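Local coordinates for protein binary enterotoxin of Clostridium perfringens component a (PDB 5WU0) that probably transfers ADP-ribose from NAD+ to actin, acting as the enzymatic component of a binary clostridial enterotoxin, at residues T297-G302 with T339-T344; R356-R361 with L414-T419; E242-N247 with I279-S284. All coordinates share one frame; numbering follows the deposited sequence.

Contact 1: T297-G302 with T339-T344. With NAI (1,4-dihydronicotinamide adenine dinucleotide), chain B.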
loop_
_atom_site.group_PDB
_atom_site.type_symbol
_atom_site.label_atom_id
_atom_site.label_comp_id
_atom_site.label_asym_id
_atom_site.label_seq_id
_atom_site.Cartn_x
_atom_site.Cartn_y
_atom_site.Cartn_z
ATOM N N THR A 297 6.693 5.377 -1.378
ATOM C CA THR A 297 6.600 6.820 -1.260
ATOM C C THR A 297 5.204 7.280 -1.714
ATOM O O THR A 297 4.483 6.503 -2.343
ATOM C CB THR A 297 7.710 7.518 -2.072
ATOM O OG1 THR A 297 7.815 8.892 -1.661
ATOM C CG2 THR A 297 7.438 7.407 -3.584
ATOM N N TYR A 298 4.810 8.513 -1.382
ATOM C CA TYR A 298 3.439 8.975 -1.674
ATOM C C TYR A 298 3.417 10.289 -2.446
ATOM O O TYR A 298 4.355 11.090 -2.370
ATOM C CB TYR A 298 2.621 9.150 -0.384
ATOM C CG TYR A 298 2.556 7.935 0.519
ATOM C CD1 TYR A 298 3.566 7.672 1.440
ATOM C CD2 TYR A 298 1.463 7.072 0.481
ATOM C CE1 TYR A 298 3.513 6.567 2.268
ATOM C CE2 TYR A 298 1.395 5.955 1.311
ATOM C CZ TYR A 298 2.418 5.708 2.201
ATOM O OH TYR A 298 2.356 4.602 3.020
ATOM N N ARG A 299 2.330 10.516 -3.176
ATOM C CA ARG A 299 2.134 11.780 -3.873
ATOM C C ARG A 299 0.654 12.165 -3.936
ATOM O O ARG A 299 -0.190 11.384 -4.376
ATOM C CB ARG A 299 2.715 11.727 -5.294
ATOM C CG ARG A 299 2.360 12.962 -6.138
ATOM C CD ARG A 299 3.041 12.998 -7.524
ATOM N NE ARG A 299 2.478 14.080 -8.335
ATOM C CZ ARG A 299 2.832 15.364 -8.243
ATOM N NH1 ARG A 299 3.778 15.742 -7.389
ATOM N NH2 ARG A 299 2.244 16.277 -9.013
ATOM N N ARG A 300 0.347 13.380 -3.484
ATOM C CA ARG A 300 -0.959 13.962 -3.708
ATOM C C ARG A 300 -0.962 14.473 -5.151
ATOM O O ARG A 300 -0.284 15.457 -5.490
ATOM C CB ARG A 300 -1.240 15.074 -2.683
ATOM C CG ARG A 300 -1.119 14.592 -1.226
ATOM C CD ARG A 300 -2.067 13.399 -0.984
ATOM N NE ARG A 300 -1.791 12.639 0.240
ATOM C CZ ARG A 300 -2.662 12.461 1.234
ATOM N NH1 ARG A 300 -3.876 13.003 1.187
ATOM N NH2 ARG A 300 -2.312 11.743 2.293
ATOM N N MET A 301 -1.679 13.756 -6.009
ATOM C CA MET A 301 -1.678 14.030 -7.437
ATOM C C MET A 301 -2.812 14.967 -7.806
ATOM O O MET A 301 -3.893 14.907 -7.218
ATOM C CB MET A 301 -1.796 12.725 -8.234
ATOM C CG MET A 301 -0.667 11.734 -7.989
ATOM S SD MET A 301 -0.821 10.190 -8.933
ATOM C CE MET A 301 -2.165 9.420 -8.038
ATOM N N GLY A 302 -2.568 15.846 -8.769
ATOM C CA GLY A 302 -3.625 16.686 -9.302
ATOM C C GLY A 302 -4.361 15.917 -10.381
ATOM O O GLY A 302 -3.821 14.952 -10.924
ATOM N N THR A 339 7.454 14.079 -16.490
ATOM C CA THR A 339 7.843 15.108 -15.532
ATOM C C THR A 339 8.747 14.565 -14.431
ATOM O O THR A 339 8.850 13.341 -14.259
ATOM C CB THR A 339 6.588 15.740 -14.886
ATOM O OG1 THR A 339 5.751 14.700 -14.370
ATOM C CG2 THR A 339 5.794 16.527 -15.918
ATOM N N PHE A 340 9.420 15.460 -13.699
ATOM C CA PHE A 340 10.030 15.055 -12.428
ATOM C C PHE A 340 8.860 14.681 -11.509
ATOM O O PHE A 340 7.783 15.247 -11.636
ATOM C CB PHE A 340 10.896 16.169 -11.805
ATOM C CG PHE A 340 12.183 16.437 -12.546
ATOM C CD1 PHE A 340 13.199 15.491 -12.571
ATOM C CD2 PHE A 340 12.375 17.631 -13.207
ATOM C CE1 PHE A 340 14.375 15.733 -13.261
ATOM C CE2 PHE A 340 13.545 17.882 -13.894
ATOM C CZ PHE A 340 14.547 16.937 -13.918
ATOM N N ILE A 341 9.060 13.732 -10.601
ATOM C CA ILE A 341 8.001 13.348 -9.674
ATOM C C ILE A 341 8.351 13.720 -8.233
ATOM O O ILE A 341 9.184 13.067 -7.601
ATOM C CB ILE A 341 7.702 11.824 -9.734
ATOM C CG1 ILE A 341 7.652 11.338 -11.187
ATOM C CG2 ILE A 341 6.398 11.495 -8.982
ATOM C CD1 ILE A 341 7.328 9.841 -11.334
ATOM N N SER A 342 7.716 14.774 -7.720
ATOM C CA SER A 342 7.817 15.124 -6.303
ATOM C C SER A 342 6.950 14.180 -5.461
ATOM O O SER A 342 5.727 14.116 -5.636
ATOM C CB SER A 342 7.401 16.587 -6.065
ATOM O OG SER A 342 8.397 17.490 -6.531
ATOM N N THR A 343 7.590 13.429 -4.570
ATOM C CA THR A 343 6.885 12.494 -3.707
ATOM C C THR A 343 7.302 12.725 -2.266
ATOM O O THR A 343 8.347 13.334 -2.000
ATOM C CB THR A 343 7.166 11.016 -4.053
ATOM O OG1 THR A 343 8.430 10.637 -3.492
ATOM C CG2 THR A 343 7.176 10.786 -5.558
ATOM N N THR A 344 6.467 12.250 -1.346
ATOM C CA THR A 344 6.773 12.316 0.068
ATOM C C THR A 344 6.729 10.908 0.646
ATOM O O THR A 344 5.848 10.110 0.295
ATOM C CB THR A 344 5.807 13.270 0.816
ATOM O OG1 THR A 344 6.021 13.156 2.233
ATOM C CG2 THR A 344 4.372 12.931 0.493
HETATM P PA NAI B . 4.025 19.456 -9.929
HETATM O O1A NAI B . 4.758 20.245 -10.985
HETATM O O2A NAI B . 4.228 17.958 -9.863
HETATM O O5B NAI B . 2.450 19.786 -10.078
HETATM C C5B NAI B . 2.023 20.962 -10.764
HETATM C C4B NAI B . 0.704 20.725 -11.487
HETATM O O4B NAI B . 0.964 20.050 -12.725
HETATM C C3B NAI B . -0.260 19.870 -10.668
HETATM O O3B NAI B . -1.591 20.379 -10.835
HETATM C C2B NAI B . -0.133 18.489 -11.284
HETATM O O2B NAI B . -1.349 17.729 -11.214
HETATM C C1B NAI B . 0.283 18.783 -12.719
HETATM N N9A NAI B . 1.181 17.710 -13.209
HETATM C C8A NAI B . 2.271 17.216 -12.593
HETATM N N7A NAI B . 2.852 16.232 -13.339
HETATM C C5A NAI B . 2.101 16.081 -14.449
HETATM C C6A NAI B . 2.110 15.222 -15.652
HETATM N N6A NAI B . 3.067 14.299 -15.838
HETATM N N1A NAI B . 1.127 15.379 -16.565
HETATM C C2A NAI B . 0.150 16.288 -16.402
HETATM N N3A NAI B . 0.073 17.102 -15.336
HETATM C C4A NAI B . 0.997 17.047 -14.348
HETATM O O3 NAI B . 4.326 20.040 -8.460
HETATM P PN NAI B . 3.317 19.920 -7.186
HETATM O O1N NAI B . 1.981 20.545 -7.520
HETATM O O2N NAI B . 3.379 18.535 -6.587
HETATM O O5D NAI B . 4.080 20.876 -6.140
HETATM C C5D NAI B . 5.479 20.677 -5.973
HETATM C C4D NAI B . 5.905 21.368 -4.702
HETATM O O4D NAI B . 5.375 20.597 -3.623
HETATM C C3D NAI B . 7.421 21.344 -4.585
HETATM O O3D NAI B . 7.858 22.472 -3.814
HETATM C C2D NAI B . 7.673 20.074 -3.807
HETATM O O2D NAI B . 8.862 20.182 -3.038
HETATM C C1D NAI B . 6.433 19.921 -2.935
HETATM N N1N NAI B . 6.060 18.515 -2.743
HETATM C C2N NAI B . 4.871 18.057 -3.204
HETATM C C3N NAI B . 4.480 16.726 -3.027
HETATM C C7N NAI B . 3.155 16.217 -3.528
HETATM O O7N NAI B . 2.616 15.308 -2.907
HETATM N N7N NAI B . 2.600 16.763 -4.619
HETATM C C4N NAI B . 5.383 15.739 -2.330
HETATM C C5N NAI B . 6.635 16.352 -1.892
HETATM C C6N NAI B . 6.917 17.698 -2.116
#
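The NAD pocket of this ADP-ribosyltransferase domain takes shape where Arg299 reaches across to the backbone of Ser342. Its chain leaves the strand with CG anti to the backbone N (chi1 172°) and stays extended to NE, which carries the guanidinium alongside the start of strand 341-344, its edge to Ser342 O. CD passes Ile341 CG2 on the way, the two side chains crossing at about a right angle. Arg299 NH1 then donates to Ser342 O at 3.1 Å, on a lone pair in the carbonyl plane and within the guanidinium plane too, a bond that, with those to the diphosphate and Glu305, limits the turning of the group. The same NH1 holds NAI O2N at 2.9 Å, while Arg299 NH2 makes a weak bond to NAI O2A at 2.7 Å and a salt bridge to Glu305. One arginine thus serves both phosphates of the diphosphate. Arg299 is probably the signature arginine of the R-S-E class of ADP-ribosyltransferases; Ser342-Thr343-Thr344 probably corresponds to the Ser-Thr-Ser motif, with threonine in third place, and Ser342 OG is bonded to Glu384. The two strands run at 115° to each other, touching through one antiparallel hydrogen-bonded pair, Tyr298 with Thr344, where the five-stranded and three-stranded sheets of the fold diverge. Beside it Thr297 OG1 lies 2.6 Å from Thr343 OG1, which is also bonded to Val385 O. The backbone of Arg300 reads the carboxamide at both ends: Arg300 N donates to NAI O7N at 3.0 Å, and NAI N7N returns a bond to Arg300 O at 3.3 Å. At the far end of the dinucleotide the adenine amine NAI N6A donates to Thr339 OG1 at 3.1 Å.

Contact 2: R356-R361 with L414-T419. With NAI (1,4-dihydronicotinamide adenine dinucleotide), chain B.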
loop_
_atom_site.group_PDB
_atom_site.type_symbol
_atom_site.label_atom_id
_atom_site.label_comp_id
_atom_site.label_asym_id
_atom_site.label_seq_id
_atom_site.Cartn_x
_atom_site.Cartn_y
_atom_site.Cartn_z
ATOM N N ARG A 356 -6.762 17.538 -2.914
ATOM C CA ARG A 356 -6.509 16.674 -4.057
ATOM C C ARG A 356 -7.057 15.276 -3.765
ATOM O O ARG A 356 -6.863 14.732 -2.678
ATOM C CB ARG A 356 -5.009 16.628 -4.394
ATOM C CG ARG A 356 -4.443 17.945 -4.957
ATOM C CD ARG A 356 -3.008 17.803 -5.507
ATOM N NE ARG A 356 -2.436 19.101 -5.877
ATOM C CZ ARG A 356 -1.224 19.279 -6.404
ATOM N NH1 ARG A 356 -0.424 18.239 -6.648
ATOM N NH2 ARG A 356 -0.810 20.508 -6.695
ATOM N N LYS A 357 -7.766 14.700 -4.729
ATOM C CA LYS A 357 -8.530 13.475 -4.469
ATOM C C LYS A 357 -7.791 12.193 -4.825
ATOM O O LYS A 357 -8.280 11.097 -4.569
ATOM C CB LYS A 357 -9.852 13.521 -5.235
ATOM C CG LYS A 357 -10.661 14.783 -4.958
ATOM C CD LYS A 357 -11.939 14.784 -5.757
ATOM C CE LYS A 357 -12.698 16.085 -5.623
ATOM N NZ LYS A 357 -13.914 16.035 -6.485
ATOM N N LEU A 358 -6.609 12.337 -5.415
ATOM C CA LEU A 358 -5.863 11.197 -5.933
ATOM C C LEU A 358 -4.573 10.971 -5.174
ATOM O O LEU A 358 -3.627 11.746 -5.313
ATOM C CB LEU A 358 -5.573 11.410 -7.417
ATOM C CG LEU A 358 -6.863 11.492 -8.234
ATOM C CD1 LEU A 358 -6.580 11.846 -9.675
ATOM C CD2 LEU A 358 -7.588 10.166 -8.150
ATOM N N ILE A 359 -4.534 9.925 -4.360
ATOM C CA ILE A 359 -3.350 9.639 -3.557
ATOM C C ILE A 359 -2.477 8.524 -4.142
ATOM O O ILE A 359 -2.871 7.351 -4.160
ATOM C CB ILE A 359 -3.731 9.255 -2.137
ATOM C CG1 ILE A 359 -4.608 10.345 -1.521
ATOM C CG2 ILE A 359 -2.474 9.038 -1.314
ATOM C CD1 ILE A 359 -5.248 9.932 -0.204
ATOM N N LEU A 360 -1.289 8.893 -4.624
ATOM C CA LEU A 360 -0.340 7.904 -5.128
ATOM C C LEU A 360 0.353 7.206 -3.968
ATOM O O LEU A 360 0.871 7.856 -3.066
ATOM C CB LEU A 360 0.707 8.550 -6.036
ATOM C CG LEU A 360 1.571 7.565 -6.832
ATOM C CD1 LEU A 360 0.666 6.731 -7.733
ATOM C CD2 LEU A 360 2.637 8.291 -7.660
ATOM N N ARG A 361 0.342 5.883 -3.988
ATOM C CA ARG A 361 1.142 5.092 -3.064
ATOM C C ARG A 361 2.098 4.260 -3.914
ATOM O O ARG A 361 1.717 3.223 -4.425
ATOM C CB ARG A 361 0.266 4.191 -2.191
ATOM C CG ARG A 361 1.050 3.268 -1.269
ATOM C CD ARG A 361 0.217 2.828 -0.047
ATOM N NE ARG A 361 -0.915 1.973 -0.401
ATOM C CZ ARG A 361 -1.822 1.523 0.465
ATOM N NH1 ARG A 361 -1.740 1.829 1.757
ATOM N NH2 ARG A 361 -2.815 0.754 0.039
ATOM N N LEU A 414 -9.140 8.482 -3.993
ATOM C CA LEU A 414 -8.659 7.236 -4.574
ATOM C C LEU A 414 -7.195 6.997 -4.243
ATOM O O LEU A 414 -6.325 7.813 -4.566
ATOM C CB LEU A 414 -8.871 7.247 -6.089
ATOM C CG LEU A 414 -10.316 7.545 -6.503
ATOM C CD1 LEU A 414 -10.474 7.485 -8.019
ATOM C CD2 LEU A 414 -11.284 6.558 -5.810
ATOM N N ILE A 415 -6.931 5.878 -3.582
ATOM C CA ILE A 415 -5.567 5.463 -3.281
ATOM C C ILE A 415 -4.999 4.642 -4.433
ATOM O O ILE A 415 -5.437 3.521 -4.674
ATOM C CB ILE A 415 -5.516 4.638 -1.991
ATOM C CG1 ILE A 415 -6.142 5.437 -0.854
ATOM C CG2 ILE A 415 -4.071 4.205 -1.670
ATOM C CD1 ILE A 415 -6.057 4.734 0.480
ATOM N N ILE A 416 -4.033 5.204 -5.148
ATOM C CA ILE A 416 -3.537 4.547 -6.341
ATOM C C ILE A 416 -2.259 3.802 -6.006
ATOM O O ILE A 416 -1.202 4.393 -5.866
ATOM C CB ILE A 416 -3.305 5.542 -7.506
ATOM C CG1 ILE A 416 -4.635 5.981 -8.109
ATOM C CG2 ILE A 416 -2.630 4.856 -8.643
ATOM C CD1 ILE A 416 -5.290 7.111 -7.407
ATOM N N ASP A 417 -2.370 2.492 -5.830
ATOM C CA ASP A 417 -1.174 1.688 -5.658
ATOM C C ASP A 417 -0.538 1.480 -7.018
ATOM O O ASP A 417 -1.192 1.042 -7.967
ATOM C CB ASP A 417 -1.489 0.361 -4.995
ATOM C CG ASP A 417 -1.545 0.470 -3.491
ATOM O OD1 ASP A 417 -0.471 0.647 -2.867
ATOM O OD2 ASP A 417 -2.661 0.371 -2.933
ATOM N N ALA A 418 0.739 1.812 -7.117
ATOM C CA ALA A 418 1.406 1.781 -8.402
ATOM C C ALA A 418 2.835 1.324 -8.210
ATOM O O ALA A 418 3.358 1.375 -7.099
ATOM C CB ALA A 418 1.361 3.147 -9.077
ATOM N N THR A 419 3.436 0.842 -9.295
ATOM C CA THR A 419 4.838 0.454 -9.322
ATOM C C THR A 419 5.554 1.334 -10.347
ATOM O O THR A 419 5.066 1.503 -11.469
ATOM C CB THR A 419 5.012 -1.035 -9.689
ATOM O OG1 THR A 419 4.233 -1.858 -8.804
ATOM C CG2 THR A 419 6.500 -1.439 -9.631
HETATM P PA NAI B . 4.025 19.456 -9.929
HETATM O O1A NAI B . 4.758 20.245 -10.985
HETATM O O2A NAI B . 4.228 17.958 -9.863
HETATM O O5B NAI B . 2.450 19.786 -10.078
HETATM C C5B NAI B . 2.023 20.962 -10.764
HETATM C C4B NAI B . 0.704 20.725 -11.487
HETATM O O4B NAI B . 0.964 20.050 -12.725
HETATM C C3B NAI B . -0.260 19.870 -10.668
HETATM O O3B NAI B . -1.591 20.379 -10.835
HETATM C C2B NAI B . -0.133 18.489 -11.284
HETATM O O2B NAI B . -1.349 17.729 -11.214
HETATM C C1B NAI B . 0.283 18.783 -12.719
HETATM N N9A NAI B . 1.181 17.710 -13.209
HETATM C C8A NAI B . 2.271 17.216 -12.593
HETATM N N7A NAI B . 2.852 16.232 -13.339
HETATM C C5A NAI B . 2.101 16.081 -14.449
HETATM C C6A NAI B . 2.110 15.222 -15.652
HETATM N N6A NAI B . 3.067 14.299 -15.838
HETATM N N1A NAI B . 1.127 15.379 -16.565
HETATM C C2A NAI B . 0.150 16.288 -16.402
HETATM N N3A NAI B . 0.073 17.102 -15.336
HETATM C C4A NAI B . 0.997 17.047 -14.348
HETATM O O3 NAI B . 4.326 20.040 -8.460
HETATM P PN NAI B . 3.317 19.920 -7.186
HETATM O O1N NAI B . 1.981 20.545 -7.520
HETATM O O2N NAI B . 3.379 18.535 -6.587
HETATM O O5D NAI B . 4.080 20.876 -6.140
HETATM C C5D NAI B . 5.479 20.677 -5.973
HETATM C C4D NAI B . 5.905 21.368 -4.702
HETATM O O4D NAI B . 5.375 20.597 -3.623
HETATM C C3D NAI B . 7.421 21.344 -4.585
HETATM O O3D NAI B . 7.858 22.472 -3.814
HETATM C C2D NAI B . 7.673 20.074 -3.807
HETATM O O2D NAI B . 8.862 20.182 -3.038
HETATM C C1D NAI B . 6.433 19.921 -2.935
HETATM N N1N NAI B . 6.060 18.515 -2.743
HETATM C C2N NAI B . 4.871 18.057 -3.204
HETATM C C3N NAI B . 4.480 16.726 -3.027
HETATM C C7N NAI B . 3.155 16.217 -3.528
HETATM O O7N NAI B . 2.616 15.308 -2.907
HETATM N N7N NAI B . 2.600 16.763 -4.619
HETATM C C4N NAI B . 5.383 15.739 -2.330
HETATM C C5N NAI B . 6.635 16.352 -1.892
HETATM C C6N NAI B . 6.917 17.698 -2.116
#
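Leu358 to Arg361 pair with Leu414 to Asp417 in parallel register, the short strand axes 27° apart, through five backbone bonds in which odd-numbered residues 357 to 361 alternate with even-numbered 414 to 418. This is the parallel pair inside the otherwise antiparallel five-stranded sheet of the C-terminal ADP-ribosyltransferase fold. The ladder opens with Leu414 N to Lys357 O at 2.8 Å and finishes with the longer Ala418 N to Arg361 O at 3.2 Å. On one face Leu358 and Leu414 lie side by side, CD2 of Leu358 3.8 Å from CB of Leu414, and the same methyl also meets Ile416 CD1. Phe326 of helix 320-330 covers both leucines. Further along, Leu360 CD1 sits 3.9 Å from Ile416 CG2 and equally close to Ala418 CB. Just ahead of the strand, Arg356 extends to the ligand, its NH2 donating to NAI O1N at 2.9 Å, with NH1 bonded to Arg300 O.

The other face, with Ile359 and Ile415, turns polar at its end. Arg361 bends at chi3 (67°), which brings the NE and NH2 edge of its guanidinium alongside Asp417, the two flat groups only 28° from coplanar. Ile415 CG2 lies over one guanidinium face, toward the rim, and NH1 forms a second salt bridge to Asp138 from the N-terminal half of the chain, joining the two halves through one arginine. NE reaches Asp417 OD1 at 2.8 Å on its syn side, and NH2 meets the syn lone pair of Asp417 OD2 at 3.0 Å.

Contact 3: E242-N247 with I279-S284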
loop_
_atom_site.group_PDB
_atom_site.type_symbol
_atom_site.label_atom_id
_atom_site.label_comp_id
_atom_site.label_asym_id
_atom_site.label_seq_id
_atom_site.Cartn_x
_atom_site.Cartn_y
_atom_site.Cartn_z
ATOM N N GLU A 242 24.169 21.939 -9.577
ATOM C CA GLU A 242 23.204 20.882 -9.263
ATOM C C GLU A 242 22.431 21.268 -8.002
ATOM O O GLU A 242 21.198 21.128 -7.930
ATOM C CB GLU A 242 23.901 19.531 -9.069
ATOM C CG GLU A 242 24.308 18.829 -10.357
ATOM C CD GLU A 242 25.224 17.617 -10.129
ATOM O OE1 GLU A 242 25.693 17.398 -8.989
ATOM O OE2 GLU A 242 25.489 16.887 -11.109
ATOM N N LEU A 243 23.169 21.785 -7.020
ATOM C CA LEU A 243 22.574 22.207 -5.759
ATOM C C LEU A 243 21.675 23.416 -5.960
ATOM O O LEU A 243 20.560 23.456 -5.448
ATOM C CB LEU A 243 23.657 22.510 -4.734
ATOM C CG LEU A 243 23.263 23.197 -3.427
ATOM C CD1 LEU A 243 22.265 22.423 -2.617
ATOM C CD2 LEU A 243 24.526 23.440 -2.607
ATOM N N ARG A 244 22.164 24.392 -6.713
ATOM C CA ARG A 244 21.367 25.555 -7.090
ATOM C C ARG A 244 20.022 25.160 -7.711
ATOM O O ARG A 244 18.959 25.564 -7.230
ATOM C CB ARG A 244 22.146 26.427 -8.070
ATOM C CG ARG A 244 21.480 27.742 -8.434
ATOM C CD ARG A 244 22.185 28.346 -9.654
ATOM N NE ARG A 244 22.010 27.463 -10.805
ATOM C CZ ARG A 244 22.745 27.476 -11.912
ATOM N NH1 ARG A 244 23.752 28.341 -12.061
ATOM N NH2 ARG A 244 22.470 26.604 -12.878
ATOM N N ASP A 245 20.058 24.367 -8.767
ATOM C CA ASP A 245 18.831 24.107 -9.511
ATOM C C ASP A 245 17.868 23.111 -8.845
ATOM O O ASP A 245 16.673 23.170 -9.098
ATOM C CB ASP A 245 19.180 23.641 -10.916
ATOM C CG ASP A 245 19.857 24.739 -11.722
ATOM O OD1 ASP A 245 19.652 25.922 -11.380
ATOM O OD2 ASP A 245 20.596 24.427 -12.676
ATOM N N ILE A 246 18.380 22.200 -8.019
ATOM C CA ILE A 246 17.523 21.417 -7.128
ATOM C C ILE A 246 16.789 22.409 -6.221
ATOM O O ILE A 246 15.564 22.411 -6.137
ATOM C CB ILE A 246 18.330 20.414 -6.277
ATOM C CG1 ILE A 246 18.833 19.250 -7.134
ATOM C CG2 ILE A 246 17.490 19.854 -5.141
ATOM C CD1 ILE A 246 17.743 18.289 -7.581
ATOM N N ASN A 247 17.559 23.280 -5.584
ATOM C CA ASN A 247 17.007 24.349 -4.750
ATOM C C ASN A 247 16.000 25.264 -5.472
ATOM O O ASN A 247 14.978 25.628 -4.892
ATOM C CB ASN A 247 18.146 25.192 -4.164
ATOM C CG ASN A 247 18.665 24.646 -2.834
ATOM O OD1 ASN A 247 17.988 23.866 -2.172
ATOM N ND2 ASN A 247 19.858 25.090 -2.423
ATOM N N ILE A 279 16.963 21.461 -16.090
ATOM C CA ILE A 279 16.532 20.058 -16.164
ATOM C C ILE A 279 17.740 19.109 -16.169
ATOM O O ILE A 279 17.780 18.111 -15.436
ATOM C CB ILE A 279 15.656 19.800 -17.423
ATOM C CG1 ILE A 279 14.326 20.557 -17.318
ATOM C CG2 ILE A 279 15.375 18.323 -17.583
ATOM C CD1 ILE A 279 13.561 20.687 -18.641
ATOM N N SER A 280 18.732 19.448 -16.982
ATOM C CA SER A 280 19.964 18.670 -17.084
ATOM C C SER A 280 20.744 18.578 -15.756
ATOM O O SER A 280 21.333 17.546 -15.459
ATOM C CB SER A 280 20.849 19.262 -18.184
ATOM O OG SER A 280 22.220 19.054 -17.906
ATOM N N ASN A 281 20.739 19.643 -14.955
ATOM C CA ASN A 281 21.419 19.620 -13.658
ATOM C C ASN A 281 20.643 18.858 -12.574
ATOM O O ASN A 281 21.249 18.184 -11.734
ATOM C CB ASN A 281 21.703 21.052 -13.184
ATOM C CG ASN A 281 22.749 21.746 -14.042
ATOM O OD1 ASN A 281 23.623 21.093 -14.622
ATOM N ND2 ASN A 281 22.659 23.074 -14.141
ATOM N N ILE A 282 19.310 18.974 -12.584
ATOM C CA ILE A 282 18.468 18.228 -11.647
ATOM C C ILE A 282 18.522 16.735 -11.981
ATOM O O ILE A 282 18.815 15.914 -11.113
ATOM C CB ILE A 282 16.999 18.704 -11.665
ATOM C CG1 ILE A 282 16.902 20.161 -11.230
ATOM C CG2 ILE A 282 16.152 17.860 -10.736
ATOM C CD1 ILE A 282 15.579 20.798 -11.598
ATOM N N SER A 283 18.265 16.396 -13.241
ATOM C CA SER A 283 18.305 14.993 -13.682
ATOM C C SER A 283 19.654 14.344 -13.397
ATOM O O SER A 283 19.722 13.222 -12.912
ATOM C CB SER A 283 18.000 14.884 -15.182
ATOM O OG SER A 283 17.997 13.540 -15.608
ATOM N N SER A 284 20.730 15.062 -13.701
ATOM C CA SER A 284 22.069 14.537 -13.478
ATOM C C SER A 284 22.303 14.310 -11.985
ATOM O O SER A 284 22.932 13.330 -11.587
ATOM C CB SER A 284 23.120 15.490 -14.062
ATOM O OG SER A 284 24.404 15.147 -13.604
#
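Asn281 and Asp245 meet with amide and carboxylate only 17° from coplanar, and a straight bond joins them: Asn281 ND2 to Asp245 OD2, 2.9 Å, at 177°, arriving nearly along the C-O axis and in the amide plane. The carboxylate of Asp245 lies at the edge of the guanidinium of Arg244, the preceding residue on the same helix, which grips it side-on. Arg244 NH2 donates to Asp245 OD2 on its syn side at 2.9 Å, whereas NE approaches OD1 from above the carboxylate plane. OD2 therefore takes two donors, and the arginine holds the carboxylate turned toward Asn281, whose ND2 is also bonded to Glu277. Beneath this polar patch, helices 240-263 and 272-286 cross nearly at right angles, their local axes 8.3 Å apart, in the helical part of the ADP-ribosyltransferase domain that borders the NAD cleft; the first of them carries the ligand-binding Leu250 and Asn258. Ile246 CD1 packs on Ile282 CG2 at 3.6 Å. Ile282 CD1, in turn, rests 3.6 Å from Asp245 O, and Phe340 lies against the same isoleucine. Near the start of helix 240-263, Glu242 passes its CG over Asn281 O at 3.4 Å. Its OE2 comes 3.2 Å from Ser284 OG, while OE1 takes the backbone N of Thr239 and a salt bridge from Lys288.

How the contacts relate
Contacts 1 and 2 are buried and meet in one sheet, to which contact 1 gives only strand 295-301, the direct neighbour of strand 358-364, with Arg299 O 2.7 Å from Leu360 N, a probable hydrogen bond. Both touch NAI, yet contact 1 is largely polar, a single bridge and side-chain bonds at the ligand, whereas contact 2 is a continuous parallel ladder with one apolar face and one that ends in a salt bridge. Contact 3 joins helices and is only partly buried, its charged network running from buried Asp245 and Glu242 to exposed Arg244. It meets contact 1 through Phe340, whose CZ lies 3.7 Å from Ile282 CG2; from contact 2 it stays about 16 Å away at the nearest atoms.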